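Local coordinates for single-stranded DNA-binding protein (Enterobacter phage Enc34, PDB 5ODK) that probably binds single-stranded DNA through an OB fold and so takes part in replication of the phage genome, at residues E138-C143 with R172-P177; R29-H34 with S50-M55; D120-E125 with S168-K173; M55-H60 with G107-S112; P87-I92 with G159-A164. All coordinates share one frame; numbering follows the deposited sequence. Where two conformers were deposited one is given.

Contact 1 (E138-C143 with R172-P177)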
# COMPACT_ATOMS: atom_id res chain seq x y z
N GLU A 138 2.69 16.17 -7.47
CA GLU A 138 3.92 15.37 -7.35
C GLU A 138 3.62 13.89 -7.60
O GLU A 138 4.35 13.20 -8.31
CB GLU A 138 4.53 15.52 -5.94
CG GLU A 138 5.81 14.72 -5.62
CD GLU A 138 7.07 15.37 -6.13
OE1 GLU A 138 7.03 16.59 -6.43
OE2 GLU A 138 8.09 14.66 -6.20
N ILE A 139 2.59 13.40 -6.94
CA ILE A 139 2.27 11.95 -6.96
C ILE A 139 0.92 11.76 -7.67
O ILE A 139 -0.15 11.82 -7.09
CB ILE A 139 2.37 11.33 -5.55
CG1 ILE A 139 3.82 11.47 -5.05
CG2 ILE A 139 1.93 9.87 -5.57
CD1 ILE A 139 4.02 11.10 -3.61
N TYR A 140 1.01 11.52 -8.97
CA TYR A 140 -0.15 11.36 -9.82
C TYR A 140 -0.30 9.87 -10.15
O TYR A 140 0.70 9.15 -10.19
CB TYR A 140 -0.00 12.22 -11.09
CG TYR A 140 1.30 11.98 -11.82
CD1 TYR A 140 2.45 12.69 -11.49
CD2 TYR A 140 1.41 10.99 -12.77
CE1 TYR A 140 3.66 12.41 -12.07
CE2 TYR A 140 2.62 10.70 -13.38
CZ TYR A 140 3.75 11.41 -13.02
OH TYR A 140 4.94 11.13 -13.59
N GLY A 141 -1.51 9.46 -10.49
CA GLY A 141 -1.74 8.08 -10.89
C GLY A 141 -0.90 7.78 -12.11
O GLY A 141 -0.97 8.51 -13.12
N GLY A 142 -0.11 6.71 -12.04
CA GLY A 142 0.79 6.34 -13.11
C GLY A 142 2.26 6.51 -12.77
O GLY A 142 3.10 5.92 -13.42
N CYS A 143 2.59 7.36 -11.79
CA CYS A 143 3.95 7.46 -11.33
C CYS A 143 4.35 6.25 -10.48
O CYS A 143 3.48 5.49 -10.04
CB CYS A 143 4.27 8.79 -10.65
SG CYS A 143 3.74 8.88 -8.94
N ARG A 172 9.23 7.93 -6.51
CA ARG A 172 10.41 7.30 -7.05
C ARG A 172 10.72 7.65 -8.50
O ARG A 172 11.89 7.87 -8.81
CB ARG A 172 10.29 5.78 -6.93
CG ARG A 172 10.34 5.26 -5.51
CD ARG A 172 11.70 5.32 -4.89
NE ARG A 172 12.56 4.33 -5.52
CZ ARG A 172 13.88 4.30 -5.45
NH1 ARG A 172 14.56 5.24 -4.79
NH2 ARG A 172 14.51 3.32 -6.08
N LYS A 173 9.74 7.63 -9.38
CA LYS A 173 9.98 7.87 -10.81
C LYS A 173 8.74 8.38 -11.49
O LYS A 173 7.64 8.00 -11.12
CB LYS A 173 10.38 6.55 -11.48
CG LYS A 173 11.11 6.67 -12.81
CD LYS A 173 11.55 5.31 -13.33
CE LYS A 173 10.41 4.29 -13.35
NZ LYS A 173 10.55 3.21 -14.36
N ASP A 174 8.92 9.27 -12.47
CA ASP A 174 7.82 9.67 -13.32
C ASP A 174 7.55 8.60 -14.38
O ASP A 174 8.45 7.86 -14.79
CB ASP A 174 8.14 11.01 -13.98
CG ASP A 174 8.05 12.17 -12.98
OD1 ASP A 174 6.94 12.36 -12.42
OD2 ASP A 174 9.09 12.82 -12.74
N ASP A 175 6.30 8.54 -14.82
CA ASP A 175 5.90 7.67 -15.93
C ASP A 175 4.60 8.22 -16.51
O ASP A 175 4.10 9.25 -16.05
CB ASP A 175 5.78 6.21 -15.43
CG ASP A 175 5.82 5.14 -16.52
OD1 ASP A 175 5.80 5.47 -17.72
OD2 ASP A 175 5.84 3.96 -16.09
N GLU A 176 4.08 7.59 -17.54
CA GLU A 176 2.86 8.05 -18.19
C GLU A 176 1.69 8.09 -17.20
O GLU A 176 1.45 7.10 -16.52
CB GLU A 176 2.52 7.15 -19.39
CG GLU A 176 1.29 7.58 -20.21
CD GLU A 176 1.49 8.86 -21.01
OE1 GLU A 176 2.65 9.21 -21.32
OE2 GLU A 176 0.47 9.50 -21.34
N PRO A 177 1.00 9.24 -17.11
CA PRO A 177 -0.18 9.28 -16.22
C PRO A 177 -1.31 8.37 -16.68
O PRO A 177 -1.58 8.26 -17.87
CB PRO A 177 -0.63 10.75 -16.26
CG PRO A 177 0.55 11.48 -16.75
CD PRO A 177 1.27 10.56 -17.69

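Contact 2 (R29-H34 with S50-M55)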
# COMPACT_ATOMS: atom_id res chain seq x y z
N ARG A 29 3.78 0.97 -8.96
CA ARG A 29 3.13 2.05 -9.68
C ARG A 29 1.87 2.44 -8.96
O ARG A 29 1.08 1.61 -8.55
CB ARG A 29 2.85 1.64 -11.14
CG ARG A 29 2.67 2.77 -12.12
CD ARG A 29 2.70 2.25 -13.55
NE ARG A 29 2.56 3.36 -14.46
CZ ARG A 29 2.34 3.24 -15.75
NH1 ARG A 29 2.24 2.04 -16.31
NH2 ARG A 29 2.19 4.33 -16.47
N CYS A 30 1.64 3.73 -8.78
CA CYS A 30 0.45 4.10 -8.07
C CYS A 30 -0.72 4.42 -8.97
O CYS A 30 -0.58 4.76 -10.15
CB CYS A 30 0.67 5.22 -7.09
SG CYS A 30 0.62 6.83 -7.79
N SER A 31 -1.89 4.32 -8.35
CA SER A 31 -3.15 4.53 -9.00
C SER A 31 -4.11 5.17 -7.97
O SER A 31 -4.02 4.92 -6.77
CB SER A 31 -3.60 3.14 -9.43
OG SER A 31 -4.87 3.16 -9.98
N TYR A 32 -5.00 6.03 -8.45
CA TYR A 32 -6.04 6.63 -7.61
C TYR A 32 -5.48 7.25 -6.32
O TYR A 32 -6.03 7.05 -5.24
CB TYR A 32 -7.15 5.63 -7.30
CG TYR A 32 -7.77 5.01 -8.51
CD1 TYR A 32 -8.52 5.76 -9.38
CD2 TYR A 32 -7.64 3.65 -8.76
CE1 TYR A 32 -9.12 5.19 -10.50
CE2 TYR A 32 -8.22 3.07 -9.87
CZ TYR A 32 -8.95 3.85 -10.74
OH TYR A 32 -9.56 3.31 -11.85
N PRO A 33 -4.41 8.07 -6.43
CA PRO A 33 -3.92 8.69 -5.20
C PRO A 33 -4.89 9.73 -4.63
O PRO A 33 -5.42 10.56 -5.38
CB PRO A 33 -2.64 9.39 -5.64
CG PRO A 33 -2.87 9.68 -7.10
CD PRO A 33 -3.62 8.46 -7.59
N HIS A 34 -5.09 9.63 -3.32
CA HIS A 34 -5.81 10.63 -2.51
C HIS A 34 -4.98 10.90 -1.29
O HIS A 34 -5.24 10.41 -0.21
CB HIS A 34 -7.21 10.19 -2.18
CG HIS A 34 -8.09 10.09 -3.38
ND1 HIS A 34 -8.57 11.21 -4.03
CD2 HIS A 34 -8.51 9.03 -4.09
CE1 HIS A 34 -9.30 10.84 -5.07
NE2 HIS A 34 -9.29 9.51 -5.12
N SER A 50 -5.99 7.70 0.64
CA SER A 50 -5.88 6.37 0.05
C SER A 50 -4.93 6.34 -1.14
O SER A 50 -4.61 7.39 -1.72
CB SER A 50 -7.27 5.86 -0.34
OG SER A 50 -7.80 6.65 -1.36
N ILE A 51 -4.55 5.14 -1.54
CA ILE A 51 -3.83 4.92 -2.76
C ILE A 51 -4.01 3.45 -3.15
O ILE A 51 -4.26 2.60 -2.27
CB ILE A 51 -2.32 5.27 -2.58
CG1 ILE A 51 -1.62 5.54 -3.90
CG2 ILE A 51 -1.62 4.17 -1.77
CD1 ILE A 51 -0.28 6.27 -3.70
N THR A 52 -3.87 3.18 -4.45
CA THR A 52 -3.73 1.83 -4.95
C THR A 52 -2.28 1.70 -5.44
O THR A 52 -1.74 2.60 -6.08
CB THR A 52 -4.75 1.56 -6.06
OG1 THR A 52 -6.06 1.56 -5.48
CG2 THR A 52 -4.47 0.20 -6.72
N LEU A 53 -1.67 0.56 -5.14
CA LEU A 53 -0.29 0.26 -5.52
C LEU A 53 -0.32 -0.94 -6.44
O LEU A 53 -0.90 -1.98 -6.10
CB LEU A 53 0.56 -0.01 -4.30
CG LEU A 53 0.54 1.08 -3.23
CD1 LEU A 53 1.27 0.61 -1.99
CD2 LEU A 53 1.14 2.41 -3.70
N LEU A 54 0.28 -0.80 -7.62
CA LEU A 54 0.38 -1.86 -8.59
C LEU A 54 1.78 -2.41 -8.51
O LEU A 54 2.77 -1.73 -8.86
CB LEU A 54 0.07 -1.30 -9.96
CG LEU A 54 -1.29 -0.64 -10.10
CD1 LEU A 54 -1.43 -0.04 -11.47
CD2 LEU A 54 -2.44 -1.60 -9.80
N MET A 55 1.90 -3.64 -8.00
CA MET A 55 3.20 -4.19 -7.66
C MET A 55 3.55 -5.28 -8.68
O MET A 55 2.93 -6.34 -8.69
CB MET A 55 3.13 -4.72 -6.23
CG MET A 55 4.43 -5.26 -5.74
SD MET A 55 4.40 -5.50 -3.95
CE MET A 55 3.46 -7.01 -3.82
O HOH W 1 -7.55 5.41 -3.84

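Contact 3 (D120-E125 with S168-K173)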
# COMPACT_ATOMS: atom_id res chain seq x y z
N ASP A 120 2.91 10.29 5.57
CA ASP A 120 4.05 11.06 5.12
C ASP A 120 4.03 11.00 3.60
O ASP A 120 3.84 9.92 3.02
CB ASP A 120 5.38 10.49 5.61
CG ASP A 120 5.58 10.55 7.09
OD1 ASP A 120 4.77 11.08 7.84
OD2 ASP A 120 6.61 10.01 7.54
N VAL A 121 4.25 12.14 2.94
CA VAL A 121 4.30 12.21 1.49
C VAL A 121 5.61 12.87 1.12
O VAL A 121 5.81 14.06 1.41
CB VAL A 121 3.13 13.01 0.90
CG1 VAL A 121 3.22 13.05 -0.61
CG2 VAL A 121 1.80 12.42 1.34
N LEU A 122 6.51 12.09 0.50
CA LEU A 122 7.84 12.56 0.20
C LEU A 122 8.02 12.68 -1.30
O LEU A 122 7.61 11.81 -2.07
CB LEU A 122 8.89 11.61 0.78
CG LEU A 122 8.75 11.20 2.26
CD1 LEU A 122 9.94 10.30 2.62
CD2 LEU A 122 8.62 12.30 3.27
N ASN A 123 8.65 13.79 -1.69
CA ASN A 123 9.02 14.00 -3.07
C ASN A 123 10.23 13.15 -3.45
O ASN A 123 10.76 12.40 -2.63
CB ASN A 123 9.18 15.52 -3.34
CG ASN A 123 10.42 16.12 -2.70
OD1 ASN A 123 11.31 15.42 -2.22
ND2 ASN A 123 10.48 17.46 -2.71
N MET A 124 10.67 13.28 -4.69
CA MET A 124 11.76 12.47 -5.17
C MET A 124 13.08 12.67 -4.41
O MET A 124 13.94 11.78 -4.41
CB MET A 124 11.95 12.76 -6.64
CG MET A 124 12.80 11.74 -7.35
SD MET A 124 12.69 12.00 -9.12
CE MET A 124 11.10 11.29 -9.30
N GLU A 125 13.24 13.87 -3.86
CA GLU A 125 14.38 14.21 -3.01
C GLU A 125 14.19 13.84 -1.54
O GLU A 125 14.98 14.25 -0.69
CB GLU A 125 14.71 15.70 -3.16
CG GLU A 125 14.95 16.17 -4.60
CD GLU A 125 16.39 16.09 -5.03
OE1 GLU A 125 17.14 17.03 -4.71
OE2 GLU A 125 16.75 15.11 -5.71
N SER A 168 3.14 5.93 4.63
CA SER A 168 4.03 6.83 3.89
C SER A 168 3.99 6.52 2.42
O SER A 168 3.77 5.36 2.03
CB SER A 168 5.42 6.75 4.45
OG SER A 168 6.07 5.58 4.13
N VAL A 169 4.22 7.53 1.58
CA VAL A 169 4.40 7.38 0.15
C VAL A 169 5.58 8.24 -0.26
O VAL A 169 5.60 9.43 0.08
CB VAL A 169 3.17 7.79 -0.64
CG1 VAL A 169 3.38 7.58 -2.13
CG2 VAL A 169 1.95 7.00 -0.16
N LEU A 170 6.52 7.67 -0.98
CA LEU A 170 7.74 8.31 -1.48
C LEU A 170 7.72 8.25 -3.00
O LEU A 170 7.65 7.16 -3.57
CB LEU A 170 8.99 7.58 -0.98
CG LEU A 170 10.33 7.87 -1.64
CD1 LEU A 170 10.77 9.31 -1.45
CD2 LEU A 170 11.42 6.91 -1.19
N LYS A 171 7.81 9.40 -3.66
CA LYS A 171 7.92 9.42 -5.10
C LYS A 171 9.27 8.84 -5.54
O LYS A 171 10.29 9.21 -4.99
CB LYS A 171 7.75 10.82 -5.65
CG LYS A 171 7.78 10.80 -7.16
CD LYS A 171 7.01 11.81 -7.81
CE LYS A 171 7.02 11.64 -9.32
NZ LYS A 171 6.75 12.99 -9.79
N ARG A 172 9.23 7.93 -6.51
CA ARG A 172 10.41 7.30 -7.05
C ARG A 172 10.72 7.65 -8.50
O ARG A 172 11.89 7.87 -8.81
CB ARG A 172 10.29 5.78 -6.93
CG ARG A 172 10.34 5.26 -5.51
CD ARG A 172 11.70 5.32 -4.89
NE ARG A 172 12.56 4.33 -5.52
CZ ARG A 172 13.88 4.30 -5.45
NH1 ARG A 172 14.56 5.24 -4.79
NH2 ARG A 172 14.51 3.32 -6.08
N LYS A 173 9.74 7.63 -9.38
CA LYS A 173 9.98 7.87 -10.81
C LYS A 173 8.74 8.38 -11.49
O LYS A 173 7.64 8.00 -11.12
CB LYS A 173 10.38 6.55 -11.48
CG LYS A 173 11.11 6.67 -12.81
CD LYS A 173 11.55 5.31 -13.33
CE LYS A 173 10.41 4.29 -13.35
NZ LYS A 173 10.55 3.21 -14.36
O HOH W 2 12.96 9.03 -4.69

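Contact 4 (M55-H60 with G107-S112)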
# COMPACT_ATOMS: atom_id res chain seq x y z
N MET A 55 1.90 -3.64 -8.00
CA MET A 55 3.20 -4.19 -7.66
C MET A 55 3.55 -5.28 -8.68
O MET A 55 2.93 -6.34 -8.69
CB MET A 55 3.13 -4.72 -6.23
CG MET A 55 4.43 -5.26 -5.74
SD MET A 55 4.40 -5.50 -3.95
CE MET A 55 3.46 -7.01 -3.82
N PRO A 56 4.56 -5.05 -9.56
CA PRO A 56 4.90 -6.08 -10.57
C PRO A 56 5.26 -7.42 -9.96
O PRO A 56 6.15 -7.53 -9.12
CB PRO A 56 6.07 -5.45 -11.31
CG PRO A 56 5.82 -3.97 -11.21
CD PRO A 56 5.26 -3.78 -9.82
N LYS A 57 4.54 -8.44 -10.39
CA LYS A 57 4.74 -9.78 -9.81
C LYS A 57 6.15 -10.30 -9.99
O LYS A 57 6.70 -10.92 -9.07
CB LYS A 57 3.77 -10.78 -10.44
CG LYS A 57 2.30 -10.53 -10.14
CD LYS A 57 1.43 -11.59 -10.78
CE LYS A 57 -0.03 -11.50 -10.39
NZ LYS A 57 -0.82 -12.51 -11.13
N ASP A 58 6.74 -10.06 -11.16
CA ASP A 58 8.02 -10.66 -11.51
C ASP A 58 9.17 -10.12 -10.70
O ASP A 58 10.16 -10.79 -10.59
CB ASP A 58 8.30 -10.61 -13.02
CG ASP A 58 8.46 -9.21 -13.59
OD1 ASP A 58 8.15 -8.18 -12.95
OD2 ASP A 58 8.90 -9.15 -14.77
N THR A 59 9.04 -8.95 -10.09
CA THR A 59 10.10 -8.34 -9.28
C THR A 59 9.74 -8.15 -7.80
O THR A 59 10.51 -7.55 -7.03
CB THR A 59 10.49 -6.98 -9.86
OG1 THR A 59 9.30 -6.19 -9.96
CG2 THR A 59 11.13 -7.17 -11.22
N HIS A 60 8.60 -8.69 -7.38
CA HIS A 60 8.13 -8.52 -6.01
C HIS A 60 7.66 -9.81 -5.37
O HIS A 60 6.89 -9.75 -4.41
CB HIS A 60 7.03 -7.45 -5.90
CG HIS A 60 7.48 -6.07 -6.27
ND1 HIS A 60 7.66 -5.66 -7.57
CD2 HIS A 60 7.75 -5.00 -5.49
CE1 HIS A 60 8.03 -4.38 -7.58
NE2 HIS A 60 8.10 -3.96 -6.33
N GLY A 107 -0.13 -8.45 -14.86
CA GLY A 107 1.13 -8.81 -14.23
C GLY A 107 1.39 -8.11 -12.92
O GLY A 107 2.53 -8.04 -12.48
N MET A 108 0.33 -7.64 -12.26
CA MET A 108 0.46 -6.91 -11.00
C MET A 108 -0.28 -7.56 -9.85
O MET A 108 -1.35 -8.13 -10.06
CB MET A 108 -0.14 -5.49 -11.13
CG MET A 108 0.43 -4.63 -12.22
SD MET A 108 2.10 -4.09 -11.83
CE MET A 108 2.31 -2.68 -12.90
N TRP A 109 0.27 -7.43 -8.64
CA TRP A 109 -0.51 -7.50 -7.42
C TRP A 109 -1.08 -6.10 -7.20
O TRP A 109 -0.39 -5.11 -7.43
CB TRP A 109 0.33 -7.90 -6.20
CG TRP A 109 1.01 -9.24 -6.37
CD1 TRP A 109 2.37 -9.48 -6.52
CD2 TRP A 109 0.38 -10.48 -6.47
NE1 TRP A 109 2.60 -10.79 -6.67
CE2 TRP A 109 1.39 -11.45 -6.65
CE3 TRP A 109 -0.95 -10.89 -6.39
CZ2 TRP A 109 1.12 -12.81 -6.79
CZ3 TRP A 109 -1.23 -12.22 -6.54
CH2 TRP A 109 -0.21 -13.18 -6.73
N VAL A 110 -2.34 -6.03 -6.75
CA VAL A 110 -3.03 -4.74 -6.56
C VAL A 110 -3.26 -4.58 -5.09
O VAL A 110 -4.03 -5.34 -4.50
CB VAL A 110 -4.35 -4.69 -7.36
CG1 VAL A 110 -5.04 -3.33 -7.20
CG2 VAL A 110 -4.09 -5.01 -8.83
N ILE A 111 -2.65 -3.55 -4.50
CA ILE A 111 -2.77 -3.28 -3.08
C ILE A 111 -3.58 -2.01 -2.87
O ILE A 111 -3.28 -0.97 -3.48
CB ILE A 111 -1.38 -3.13 -2.44
CG1 ILE A 111 -0.65 -4.48 -2.40
CG2 ILE A 111 -1.45 -2.48 -1.08
CD1 ILE A 111 0.83 -4.35 -2.11
N SER A 112 -4.57 -2.07 -1.98
CA SER A 112 -5.32 -0.89 -1.58
C SER A 112 -4.99 -0.56 -0.16
O SER A 112 -5.04 -1.41 0.72
CB SER A 112 -6.80 -1.21 -1.68
OG SER A 112 -7.09 -1.66 -2.98
O HOH W 3 5.07 -12.08 -7.13
O HOH W 4 5.01 -9.02 -13.54

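Contact 5 (P87-I92 with G159-A164)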
# COMPACT_ATOMS: atom_id res chain seq x y z
N PRO A 87 -10.27 -14.52 0.63
CA PRO A 87 -9.36 -13.72 -0.22
C PRO A 87 -9.97 -12.46 -0.85
O PRO A 87 -9.27 -11.45 -1.03
CB PRO A 87 -8.97 -14.72 -1.32
CG PRO A 87 -9.07 -16.06 -0.65
CD PRO A 87 -10.26 -15.95 0.25
N SER A 88 -11.26 -12.47 -1.14
CA SER A 88 -11.90 -11.28 -1.71
C SER A 88 -11.96 -10.08 -0.78
O SER A 88 -12.27 -8.99 -1.22
CB SER A 88 -13.32 -11.58 -2.16
OG SER A 88 -14.14 -11.90 -1.05
N MET A 89 -11.67 -10.30 0.50
CA MET A 89 -11.77 -9.30 1.54
C MET A 89 -10.40 -8.91 2.09
O MET A 89 -10.31 -8.30 3.15
CB MET A 89 -12.72 -9.82 2.63
CG MET A 89 -14.13 -10.05 2.10
SD MET A 89 -14.93 -8.49 1.66
CE MET A 89 -15.79 -8.14 3.20
N LEU A 90 -9.36 -9.19 1.32
CA LEU A 90 -8.00 -8.75 1.65
C LEU A 90 -7.63 -7.49 0.86
O LEU A 90 -8.13 -7.25 -0.23
CB LEU A 90 -6.97 -9.86 1.31
CG LEU A 90 -7.18 -11.21 1.96
CD1 LEU A 90 -6.13 -12.20 1.44
CD2 LEU A 90 -7.18 -11.10 3.47
N PHE A 91 -6.66 -6.76 1.41
CA PHE A 91 -6.19 -5.53 0.75
C PHE A 91 -5.34 -5.78 -0.49
O PHE A 91 -4.98 -4.82 -1.17
CB PHE A 91 -5.40 -4.64 1.74
CG PHE A 91 -4.10 -5.23 2.25
CD1 PHE A 91 -2.96 -5.14 1.51
CD2 PHE A 91 -4.03 -5.84 3.50
CE1 PHE A 91 -1.76 -5.64 1.97
CE2 PHE A 91 -2.84 -6.33 3.98
CZ PHE A 91 -1.69 -6.21 3.22
N ILE A 92 -4.94 -7.04 -0.73
CA ILE A 92 -4.09 -7.38 -1.87
C ILE A 92 -4.88 -8.34 -2.76
O ILE A 92 -5.45 -9.30 -2.26
CB ILE A 92 -2.73 -7.94 -1.46
CG1 ILE A 92 -1.84 -8.21 -2.68
CG2 ILE A 92 -2.85 -9.16 -0.55
CD1 ILE A 92 -0.37 -8.44 -2.35
N GLY A 159 -18.74 -6.81 7.03
CA GLY A 159 -17.93 -8.00 6.76
C GLY A 159 -16.65 -8.07 7.56
O GLY A 159 -16.38 -7.24 8.44
N LYS A 160 -15.87 -9.08 7.22
CA LYS A 160 -14.62 -9.40 7.85
C LYS A 160 -13.51 -9.19 6.83
O LYS A 160 -13.56 -9.76 5.74
CB LYS A 160 -14.60 -10.85 8.29
CG LYS A 160 -15.61 -11.18 9.38
CD LYS A 160 -15.64 -12.69 9.72
CE LYS A 160 -16.62 -13.10 10.80
NZ LYS A 160 -16.69 -14.60 10.86
N ARG A 161 -12.53 -8.34 7.16
CA ARG A 161 -11.53 -7.89 6.19
C ARG A 161 -10.16 -7.85 6.83
O ARG A 161 -10.03 -7.64 8.06
CB ARG A 161 -11.85 -6.48 5.63
CG ARG A 161 -13.14 -6.36 4.81
CD ARG A 161 -13.35 -4.91 4.31
NE ARG A 161 -14.38 -4.76 3.25
CZ ARG A 161 -15.70 -4.60 3.44
NH1 ARG A 161 -16.24 -4.55 4.65
NH2 ARG A 161 -16.50 -4.49 2.39
N ILE A 162 -9.13 -7.97 6.00
CA ILE A 162 -7.79 -7.52 6.39
C ILE A 162 -7.48 -6.33 5.47
O ILE A 162 -7.41 -6.46 4.25
CB ILE A 162 -6.69 -8.58 6.26
CG1 ILE A 162 -7.05 -9.87 7.07
CG2 ILE A 162 -5.35 -8.02 6.72
CD1 ILE A 162 -7.20 -9.66 8.57
N ASN A 163 -7.33 -5.18 6.10
CA ASN A 163 -7.09 -3.91 5.44
C ASN A 163 -5.63 -3.53 5.61
O ASN A 163 -4.89 -4.14 6.39
CB ASN A 163 -7.98 -2.84 6.08
CG ASN A 163 -9.43 -3.10 5.91
OD1 ASN A 163 -9.86 -3.57 4.86
ND2 ASN A 163 -10.19 -2.88 6.99
N ALA A 164 -5.21 -2.46 4.92
CA ALA A 164 -3.85 -1.93 5.05
C ALA A 164 -3.91 -0.43 5.38
O ALA A 164 -4.53 0.35 4.64
CB ALA A 164 -3.05 -2.15 3.79
O HOH W 5 -9.78 -5.41 2.49

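Contact 1 (E138-C143 with R172-P177)
Y140 holds CG between its backbone N and carbonyl carbon (chi1 53°), and D174 turns CG anti to its carbonyl carbon (chi1 -73°). The ring and carboxylate planes lie 4° apart. Y140 OH donates to D174 OD1 at 2.6 Å, on the anti lone pair of that oxygen, and accepts from D175 N at 3.2 Å, so two bonds grip the hydroxyl. D175 O lies at the ring edge, in plane, 3.4 Å from Y140 CE2, while P177 CG approaches the same CE2 obliquely at 4.0 Å. One ring face carries C143 CB, folded back by the type II turn Y140-C143, which C143 N closes on Y140 O. G142, with positive phi, lets the turn press its CA to 3.6 Å from E176 O; next to it P177 CA points a C-H at G141 O, 3.3 Å away. K171 NZ forms a salt bridge with the same D174 OD1 and also bonds E138 O. The contact thus fastens the chain beyond strand 159-173 to the link between helix 132-138 and strand 144-156, with R29 of strand 28-34 bonding G142 O and E176 O.

Contact 2 (R29-H34 with S50-M55)
Strands 28-34 and 49-56 are antiparallel neighbours in the curled sheet of the OB fold, with R29 facing L54, S31 facing T52 and H34 facing S50 as hydrogen-bonded pairs. Each pair exchanges two N-H...O=C bonds, the shortest from L54 N to R29 O at 2.7 Å. Between the first two pairs, C30 and L53 form a non-hydrogen-bonded pair, and C30 CA brings its C-H to 3.3 Å from T52 O. On the face of C30 and L53, C30 CB rests on the tip of I51, with CD1 at 3.7 Å. On the other side S31 CB and T52 CB lie 3.9 Å apart, and CB of L54 lies 3.4 Å from R29 O, with CG just beyond. The regular pairing is interrupted by a beta bulge: the register slips by one residue between S31 and H34 as the chain turns a corner at Y32, whose phi and psi are both positive, consistent with the strongly bent strands of an OB barrel. Water bridges the distorted place, donating to Y32 O at 2.6 Å and bonding S50 OG at 2.8 Å; S50 OG also sits at the edge of the H34 imidazole, 3.7 Å from CD2. Y39 stacks on the H34 ring. Beyond the pair, the R29 guanidinium reaches the 138-143 loop, S31 OG bonds E180, and Y32 OH bonds K102.

Contact 3 (D120-E125 with S168-K173)
Three backbone hydrogen bonds join D120-L122 to S168-K171: V169 N to D120 O at 2.8 Å, L122 N to V169 O at 2.8 Å and K171 N to L122 O at 2.9 Å. V169 thus spends both its N-H and its C=O on the same neighbour, the pattern of parallel strands, and the axes diverge by just 4°. Weaker C-H...O contacts fill the gaps, among them S168 CA to D120 O at 3.2 Å. This is the one parallel pairing in a sheet otherwise built of antiparallel neighbours, and it adds the short strand 120-122 to an edge of strand 159-173. Side-chain packing follows the pairing. With L170 CG anti to its backbone N (chi1 166°) and chi2 at 64°, CD1 touches L122 CB at 3.7 Å and N123 O at 3.3 Å. M124, bent at chi3, sets CE 3.5 Å from R172 O and 4.0 Å from K171 CG. Water bridges M124 O and K171 O, donating to both, beyond the last direct backbone bond. Charged ends look elsewhere: D120 OD2 bonds L2 N, R172 NE bonds N27, and K171 NZ leads away to D174. I135 of helix 132-138 packs on V121.

Contact 4 (M55-H60 with G107-S112)
K57 lies over one face of the W109 indole, its chain extended beyond CG and crossing the side chain of W109 at about a right angle. CG, anti to the carbonyl carbon (chi1 -66°), makes a CH-pi contact 3.7 Å from the centroid of the five-membered ring; CE sits over the centre of the six-membered ring, 3.8 Å above the plane, and NZ reaches cation-pi range at 4.7 Å from the same centroid. Water in the indole plane accepts from W109 NE1 and donates to K57 O. M55 supplies the second bump, its chain bending at chi3 so that CE fits between W109 CD1 at 3.8 Å and I111 CD1 at 4.1 Å. On the other side of the sheet M108 bends at chi2 and lies alongside P56, SD 3.8 Å from P56 CD. The backbones pair antiparallel, M55 and W109 exchanging two bonds, and K57 N points almost straight (179°) at G107 O, 2.9 Å away. After this the chain curls back: H60, the N-cap residue of the next helix, donates from ND1 to P56 O at 2.9 Å and turns a ring face to M55 CG. Helix 61-76 covers M55 with I63, K64 and I67, while K64 makes a further cation-pi contact with W109; I92 and D94 of strand 92-94 also touch W109, and D94 and D96 form salt bridges with K57 NZ.

Contact 5 (P87-I92 with G159-A164)
M89 CE sits over the centre of the R161 guanidinium face, 3.5 Å from CZ, carried there by bends at chi2 and chi3 of the methionine. The same residue packs its CB against K160 O at 3.2 Å, and CE passes 4.2 Å from CA of G159, where no side chain intervenes. Two residues on, F91 swings CG between its backbone N and carbonyl carbon (chi1 65°), and A164 CB lies over one face of the ring as a CH-pi contact, 3.7 Å from the centroid. L90 runs beside I162, pointing the same way, with CD2 3.8 Å from I162 CB. The backbone between these side chains bonds from I162 N to M89 O at 3.1 Å, and L90 and I162 make a single isolated bridge: the loop before strand 92-94 touches the long beta hairpin of strands 144-156 and 159-173 without joining it as a full strand. A water lies 3.0 Å from both M89 O and N163 OD1. Further out, N163 ND2 is held by Q154 of the partner hairpin strand, and R161 NH1 makes a weak bond to Y158 O. I71 of helix 61-76 packs on L90 and F91, and I149 and I111 also touch the F91 side chain.

From the N terminus, contact 2 comes first, closing the loop between strands 28-34 and 49-56, part of which (40-46) is not modelled. Contact 4 starts at M55, which it shares with contact 2, and closes a larger loop holding helix 61-76 and strand 92-94. Contact 5 opens inside that loop at 87-92 and ends at 159-164, so it crosses contact 4. Contacts 3 and 1 open within the span of contact 5 and end beyond it, crossing it as well; both finish at the far end of strand 159-173, sharing R172 and K173. That strand therefore joins regions on opposite sides of the chain's centre, while G142 bonded to C30 ties contact 1 to contact 2.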